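Local coordinates for C alpha-dehydrogenase (PDB 4YAE), which is a short-chain dehydrogenase/reductase that binds NADH and probably oxidises a hydroxyl-bearing carbon of its substrate with NAD(+), at residues H59-D64 and A72-E77. Residues are numbered along the deposited sequence; the frame is centred on the assembly and turned at random.
Sequences HTIRLD and AEAARE
Ile61 and Leu63 lean on Ala74 where an edge strand of the Rossmann fold, 58-62, meets the helix that follows it in the chain, 68-82. The axes of the short segments, strand 59-62 and helix 72-77, run nearly antiparallel at 167°, with a closest approach of 10.0 Å, as expected of a beta-alpha unit in which the chain turns back along the sheet. The tight part lies on the inner side: Ala74 faces the strand, its CA 7.2 Å from that of Ile61, and its small side chain probably helps the backbones come this near; its CB sits 4.3 Å from CD1 of Leu63. Phe9 of strand 7-11 touches all three side chains and continues this apolar layer into the sheet. Asp64, an NADH-binding residue, follows directly after Leu63.

Toward the other, partly exposed end the packing gives way to polar contacts. Glu77 reaches the strand because its CG is anti to the backbone N and the chain beyond is extended; its carboxylate lies alongside the CG1-CD1 branch of Ile61, with OE2 3.5 Å from CG1. There OE2 accepts a hydrogen bond of 2.7 Å from His59 NE2, nearly straight at 165°. The oxygen stands close to the imidazole plane and is met on its anti side, while ring and carboxylate planes are 60° apart. Two donors grip OE2, His59 through its ring and a bound water through a bridge to the strand backbone: the water oxygen donates to Glu77 OE2 at 2.7 Å and also to Thr60 O.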
loop_
_atom_site.group_PDB
_atom_site.type_symbol
_atom_site.label_atom_id
_atom_site.label_comp_id
_atom_site.label_asym_id
_atom_site.label_seq_id
_atom_site.Cartn_x
_atom_site.Cartn_y
_atom_site.Cartn_z
ATOM N N HIS A 59 -29.367 11.971 -2.168
ATOM C CA HIS A 59 -29.805 10.588 -2.197
ATOM C C HIS A 59 -28.846 9.791 -1.316
ATOM O O HIS A 59 -27.711 10.193 -1.166
ATOM C CB HIS A 59 -29.798 10.075 -3.633
ATOM C CG HIS A 59 -30.272 8.666 -3.784
ATOM N ND1 HIS A 59 -31.517 8.248 -3.367
ATOM C CD2 HIS A 59 -29.667 7.582 -4.322
ATOM C CE1 HIS A 59 -31.655 6.961 -3.639
ATOM N NE2 HIS A 59 -30.551 6.537 -4.224
ATOM N N THR A 60 -29.300 8.691 -0.730
ATOM C CA THR A 60 -28.445 7.853 0.107
ATOM C C THR A 60 -28.470 6.414 -0.392
ATOM O O THR A 60 -29.497 5.941 -0.887
ATOM C CB THR A 60 -28.871 7.870 1.581
ATOM O OG1 THR A 60 -30.168 7.262 1.719
ATOM C CG2 THR A 60 -28.885 9.282 2.134
ATOM N N ILE A 61 -27.332 5.742 -0.262
ATOM C CA ILE A 61 -27.185 4.336 -0.646
ATOM C C ILE A 61 -26.408 3.624 0.446
ATOM O O ILE A 61 -25.298 4.030 0.782
ATOM C CB ILE A 61 -26.449 4.169 -1.994
ATOM C CG1 ILE A 61 -27.179 4.900 -3.122
ATOM C CG2 ILE A 61 -26.293 2.678 -2.342
ATOM C CD1 ILE A 61 -26.465 4.862 -4.470
ATOM N N ARG A 62 -26.979 2.565 1.009
ATOM C CA ARG A 62 -26.238 1.729 1.953
ATOM C C ARG A 62 -25.270 0.852 1.172
ATOM O O ARG A 62 -25.697 0.074 0.312
ATOM C CB ARG A 62 -27.185 0.867 2.782
ATOM C CG ARG A 62 -26.529 0.104 3.904
ATOM C CD ARG A 62 -27.595 -0.746 4.593
ATOM N NE ARG A 62 -27.073 -1.665 5.603
ATOM C CZ ARG A 62 -27.071 -2.993 5.502
ATOM N NH1 ARG A 62 -27.553 -3.605 4.425
ATOM N NH2 ARG A 62 -26.577 -3.723 6.493
ATOM N N LEU A 63 -23.980 0.950 1.489
ATOM C CA LEU A 63 -22.939 0.368 0.655
ATOM C C LEU A 63 -21.755 -0.132 1.475
ATOM O O LEU A 63 -21.275 0.562 2.361
ATOM C CB LEU A 63 -22.449 1.405 -0.360
ATOM C CG LEU A 63 -21.236 1.020 -1.208
ATOM C CD1 LEU A 63 -21.589 -0.103 -2.176
ATOM C CD2 LEU A 63 -20.709 2.246 -1.952
ATOM N N ASP A 64 -21.301 -1.342 1.154
ATOM C CA ASP A 64 -20.027 -1.871 1.633
ATOM C C ASP A 64 -19.008 -1.683 0.505
ATOM O O ASP A 64 -19.103 -2.350 -0.521
ATOM C CB ASP A 64 -20.169 -3.354 2.003
ATOM C CG ASP A 64 -18.877 -3.979 2.497
ATOM O OD1 ASP A 64 -17.797 -3.356 2.396
ATOM O OD2 ASP A 64 -18.952 -5.127 2.984
ATOM N N ALA A 72 -20.619 -1.704 -8.198
ATOM C CA ALA A 72 -21.125 -1.526 -9.563
ATOM C C ALA A 72 -22.610 -1.150 -9.564
ATOM O O ALA A 72 -23.044 -0.298 -10.339
ATOM C CB ALA A 72 -20.899 -2.783 -10.387
ATOM N N GLU A 73 -23.384 -1.788 -8.691
ATOM C CA GLU A 73 -24.802 -1.486 -8.564
ATOM C C GLU A 73 -24.992 -0.035 -8.115
ATOM O O GLU A 73 -25.877 0.666 -8.601
ATOM C CB GLU A 73 -25.479 -2.437 -7.570
ATOM C CG GLU A 73 -25.532 -3.878 -8.004
ATOM C CD GLU A 73 -25.875 -4.812 -6.848
ATOM O OE1 GLU A 73 -26.338 -4.322 -5.792
ATOM O OE2 GLU A 73 -25.673 -6.034 -6.994
ATOM N N ALA A 74 -24.153 0.415 -7.188
ATOM C CA ALA A 74 -24.264 1.775 -6.679
ATOM C C ALA A 74 -23.944 2.799 -7.766
ATOM O O ALA A 74 -24.542 3.878 -7.817
ATOM C CB ALA A 74 -23.355 1.958 -5.492
ATOM N N ALA A 75 -22.971 2.491 -8.620
ATOM C CA ALA A 75 -22.634 3.411 -9.698
ATOM C C ALA A 75 -23.823 3.548 -10.651
ATOM O O ALA A 75 -24.108 4.641 -11.126
ATOM C CB ALA A 75 -21.394 2.943 -10.439
ATOM N N ARG A 76 -24.508 2.446 -10.926
ATOM C CA ARG A 76 -25.681 2.499 -11.805
ATOM C C ARG A 76 -26.837 3.238 -11.131
ATOM O O ARG A 76 -27.548 4.016 -11.781
ATOM C CB ARG A 76 -26.104 1.085 -12.232
ATOM C CG ARG A 76 -25.115 0.451 -13.193
ATOM C CD ARG A 76 -25.654 -0.819 -13.858
ATOM N NE ARG A 76 -25.609 -1.966 -12.956
ATOM C CZ ARG A 76 -24.601 -2.832 -12.872
ATOM N NH1 ARG A 76 -23.522 -2.712 -13.639
ATOM N NH2 ARG A 76 -24.673 -3.835 -12.009
ATOM N N GLU A 77 -27.011 3.027 -9.831
ATOM C CA GLU A 77 -28.077 3.717 -9.096
ATOM C C GLU A 77 -27.806 5.222 -9.026
ATOM O O GLU A 77 -28.711 6.036 -9.189
ATOM C CB GLU A 77 -28.220 3.125 -7.681
ATOM C CG GLU A 77 -29.305 3.797 -6.852
ATOM C CD GLU A 77 -29.516 3.196 -5.468
ATOM O OE1 GLU A 77 -29.068 2.059 -5.186
ATOM O OE2 GLU A 77 -30.156 3.889 -4.656
HETATM O O HOH W 1 -30.440 3.718 -2.014
#